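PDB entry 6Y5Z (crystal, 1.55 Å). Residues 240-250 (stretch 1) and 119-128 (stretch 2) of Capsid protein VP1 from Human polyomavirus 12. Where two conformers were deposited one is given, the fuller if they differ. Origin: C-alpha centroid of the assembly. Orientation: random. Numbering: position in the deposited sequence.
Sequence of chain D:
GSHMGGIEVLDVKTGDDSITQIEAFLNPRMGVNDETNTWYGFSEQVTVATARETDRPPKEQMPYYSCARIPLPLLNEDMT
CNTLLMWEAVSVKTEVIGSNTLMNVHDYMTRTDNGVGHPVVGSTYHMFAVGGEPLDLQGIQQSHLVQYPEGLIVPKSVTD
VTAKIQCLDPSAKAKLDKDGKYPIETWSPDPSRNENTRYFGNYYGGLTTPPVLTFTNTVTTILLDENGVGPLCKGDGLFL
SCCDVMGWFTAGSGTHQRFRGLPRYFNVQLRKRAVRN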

# COMPACT_ATOMS: atom_id res chain seq x y z
N LEU D 240 9.23 28.65 3.26
CA LEU D 240 8.85 27.44 2.52
C LEU D 240 10.13 26.69 2.20
O LEU D 240 11.13 27.32 1.81
CB LEU D 240 8.15 27.79 1.22
CG LEU D 240 6.99 28.77 1.34
CD1 LEU D 240 6.44 29.12 -0.03
CD2 LEU D 240 5.90 28.18 2.22
N SER D 241 10.09 25.37 2.33
CA SER D 241 11.25 24.47 2.12
C SER D 241 10.76 23.22 1.40
O SER D 241 9.64 22.83 1.70
CB SER D 241 11.86 24.09 3.43
OG SER D 241 12.23 25.23 4.20
N CYS D 242 11.57 22.60 0.55
CA CYS D 242 11.17 21.30 -0.03
C CYS D 242 12.36 20.62 -0.68
O CYS D 242 13.41 21.24 -0.88
CB CYS D 242 10.03 21.47 -1.02
SG CYS D 242 10.38 22.59 -2.39
N CYS D 243 12.18 19.35 -1.00
CA CYS D 243 13.00 18.60 -1.96
C CYS D 243 12.11 17.51 -2.54
O CYS D 243 11.33 16.90 -1.78
CB CYS D 243 14.23 18.02 -1.27
SG CYS D 243 15.36 17.26 -2.45
N ASP D 244 12.21 17.28 -3.83
CA ASP D 244 11.37 16.29 -4.54
C ASP D 244 12.21 15.59 -5.60
O ASP D 244 12.10 15.91 -6.79
CB ASP D 244 10.14 16.98 -5.11
CG ASP D 244 9.23 17.47 -3.99
OD1 ASP D 244 8.60 16.60 -3.35
OD2 ASP D 244 9.19 18.72 -3.73
N VAL D 245 13.00 14.62 -5.13
CA VAL D 245 13.81 13.72 -5.99
C VAL D 245 12.90 12.60 -6.49
O VAL D 245 12.33 11.89 -5.64
CB VAL D 245 15.00 13.11 -5.23
CG1 VAL D 245 15.73 12.08 -6.08
CG2 VAL D 245 15.95 14.20 -4.76
N MET D 246 12.81 12.41 -7.80
CA MET D 246 11.92 11.40 -8.42
C MET D 246 12.68 10.12 -8.78
O MET D 246 12.02 9.13 -9.10
CB MET D 246 11.29 11.96 -9.69
CG MET D 246 10.41 13.16 -9.44
SD MET D 246 8.99 12.77 -8.40
CE MET D 246 8.09 11.60 -9.42
N GLY D 247 14.01 10.13 -8.72
CA GLY D 247 14.83 8.97 -9.08
C GLY D 247 15.96 9.40 -9.98
O GLY D 247 16.32 10.61 -9.96
N TRP D 248 16.46 8.46 -10.77
CA TRP D 248 17.58 8.71 -11.71
C TRP D 248 17.12 8.55 -13.15
O TRP D 248 16.42 7.58 -13.48
CB TRP D 248 18.79 7.82 -11.40
CG TRP D 248 19.36 8.09 -10.05
CD1 TRP D 248 20.06 9.19 -9.64
CD2 TRP D 248 19.25 7.24 -8.90
NE1 TRP D 248 20.40 9.08 -8.32
CE2 TRP D 248 19.89 7.91 -7.83
CE3 TRP D 248 18.67 5.99 -8.68
CZ2 TRP D 248 19.95 7.35 -6.56
CZ3 TRP D 248 18.73 5.44 -7.42
CH2 TRP D 248 19.36 6.12 -6.38
N PHE D 249 17.62 9.45 -13.98
CA PHE D 249 17.49 9.43 -15.45
C PHE D 249 18.75 8.81 -16.04
O PHE D 249 19.84 9.12 -15.54
CB PHE D 249 17.32 10.87 -15.94
CG PHE D 249 17.18 11.05 -17.43
CD1 PHE D 249 18.29 11.30 -18.22
CD2 PHE D 249 15.94 11.01 -18.04
CE1 PHE D 249 18.17 11.45 -19.59
CE2 PHE D 249 15.81 11.20 -19.41
CZ PHE D 249 16.93 11.41 -20.18
N THR D 250 18.62 7.95 -17.05
CA THR D 250 19.79 7.45 -17.79
C THR D 250 19.67 7.83 -19.27
O THR D 250 18.79 7.31 -19.97
CB THR D 250 19.97 5.93 -17.64
OG1 THR D 250 19.88 5.58 -16.26
CG2 THR D 250 21.30 5.46 -18.19
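Stretch 2, residues 119-128: PVVGSTYHMF

An antiparallel pairing that shifts register by one where stretch 2 is still loop, with a glycine from each segment meeting at the shift, illustrates how a β-ladder can be interrupted and then resumed. In VP1, stretch 1 is part of a strand that begins before L240, and its extended backbone is broken at M246 and G247, whereas stretch 2 enters as a loop and becomes a strand only at T124. The two strand axes approach to 4.6 Å, and their N-to-C directions differ by 168°, so stretch 2 runs back along stretch 1 almost exactly antiparallel.

The regular ladder pairs C242 with F128, C243 with M127, D244 with H126 and V245 with Y125. Narrow and wide pairs alternate in the classical manner. At C243 the amide N lies 3.0 Å from M127 O, and M127 N returns a hydrogen bond of 2.8 Å to C243 O; two residues on, V245 N donates to Y125 O at 2.9 Å and Y125 N to V245 O at 3.1 Å. The intervening D244–H126 pair has no such backbone bonds, and its CA atoms draw in to 4.5 Å. Here the side chains supply the link: H126 ND1 donates to D244 OD1 at 2.6 Å, a short, nearly linear hydrogen bond lying near the plane of the imidazole. M246 SD also reaches the edge of that ring, 3.6 Å from H126 CE1.

On the other face of the sheet, C243, V245, Y125 and M127 pack together. C243 CB lies 4.1 Å from Y125 CD2 at the ring edge and 4.2 Å from M127 CG, while V245 CB and Y125 CB stand 4.3 Å apart.

Beyond V245 the register shifts by one, and pairing resumes as a single bridge between W248 and V121. W248 N donates to V121 O at 2.8 Å, and V121 N to W248 O at 3.2 Å. In the gap, a water oxygen lies 2.9 Å from G122 O and 2.6 Å from M246 O, bridging the two carbonyls. Both glycines, G247 and G122, have positive phi, and their backbone angles would jam a CB against the preceding carbonyl. The opposing stretch leaves no room either: a CB on G247 would fall 2.8 Å from V121 C, and one on G122 would fall 2.3 Å from W248 CE3. The indole occupies the place a CB on G122 would take, bringing W248 CZ3 to 3.4 Å from S123 N. V120 closes the contact, its CG2 lying 3.9 Å from F249 CB.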

# COMPACT_ATOMS: atom_id res chain seq x y z
N PRO D 119 12.37 4.87 -18.42
CA PRO D 119 12.06 6.11 -17.72
C PRO D 119 12.77 6.20 -16.37
O PRO D 119 13.38 5.25 -15.89
CB PRO D 119 10.54 6.05 -17.59
CG PRO D 119 10.28 4.57 -17.44
CD PRO D 119 11.26 3.90 -18.38
N VAL D 120 12.60 7.37 -15.75
CA VAL D 120 13.22 7.69 -14.45
C VAL D 120 12.77 6.69 -13.40
O VAL D 120 11.54 6.52 -13.18
CB VAL D 120 12.90 9.13 -14.02
CG1 VAL D 120 13.31 9.38 -12.59
CG2 VAL D 120 13.59 10.13 -14.95
N VAL D 121 13.73 6.08 -12.72
CA VAL D 121 13.43 5.12 -11.63
C VAL D 121 14.52 5.24 -10.56
O VAL D 121 15.62 5.78 -10.81
CB VAL D 121 13.32 3.67 -12.14
CG1 VAL D 121 12.10 3.44 -13.01
CG2 VAL D 121 14.57 3.25 -12.87
N GLY D 122 14.25 4.67 -9.40
CA GLY D 122 15.20 4.61 -8.29
C GLY D 122 14.66 5.27 -7.05
O GLY D 122 13.44 5.27 -6.82
N SER D 123 15.55 5.77 -6.21
CA SER D 123 15.24 6.27 -4.87
C SER D 123 14.50 7.61 -4.97
O SER D 123 14.82 8.44 -5.83
CB SER D 123 16.47 6.40 -4.04
OG SER D 123 17.06 5.13 -3.76
N THR D 124 13.47 7.77 -4.16
CA THR D 124 12.65 8.99 -4.10
C THR D 124 12.76 9.60 -2.71
O THR D 124 12.88 8.90 -1.69
CB THR D 124 11.21 8.71 -4.51
OG1 THR D 124 10.66 7.76 -3.62
CG2 THR D 124 11.11 8.19 -5.92
N TYR D 125 12.75 10.92 -2.68
CA TYR D 125 12.84 11.70 -1.44
C TYR D 125 11.96 12.93 -1.62
O TYR D 125 12.24 13.76 -2.51
CB TYR D 125 14.29 12.08 -1.14
CG TYR D 125 14.45 12.80 0.17
CD1 TYR D 125 14.53 12.08 1.35
CD2 TYR D 125 14.51 14.18 0.23
CE1 TYR D 125 14.65 12.71 2.58
CE2 TYR D 125 14.68 14.82 1.44
CZ TYR D 125 14.77 14.09 2.61
OH TYR D 125 14.89 14.71 3.82
N HIS D 126 10.87 12.98 -0.87
CA HIS D 126 9.90 14.09 -0.93
C HIS D 126 9.85 14.72 0.44
O HIS D 126 9.77 13.98 1.44
CB HIS D 126 8.51 13.64 -1.36
CG HIS D 126 8.47 13.17 -2.75
ND1 HIS D 126 8.56 14.04 -3.82
CD2 HIS D 126 8.35 11.93 -3.27
CE1 HIS D 126 8.50 13.35 -4.93
NE2 HIS D 126 8.37 12.05 -4.63
N MET D 127 9.95 16.04 0.50
CA MET D 127 9.67 16.72 1.77
C MET D 127 9.21 18.14 1.48
O MET D 127 9.60 18.73 0.45
CB MET D 127 10.90 16.70 2.69
CG MET D 127 12.00 17.58 2.21
SD MET D 127 11.79 19.20 2.95
CE MET D 127 12.03 18.65 4.65
N PHE D 128 8.33 18.63 2.33
CA PHE D 128 8.00 20.06 2.29
C PHE D 128 7.79 20.53 3.72
O PHE D 128 7.51 19.73 4.64
CB PHE D 128 6.78 20.35 1.42
CG PHE D 128 5.48 19.88 1.99
CD1 PHE D 128 5.06 18.58 1.82
CD2 PHE D 128 4.66 20.77 2.68
CE1 PHE D 128 3.84 18.16 2.34
CE2 PHE D 128 3.43 20.35 3.17
CZ PHE D 128 3.03 19.05 3.00
O HOH W 1 11.74 6.54 -8.77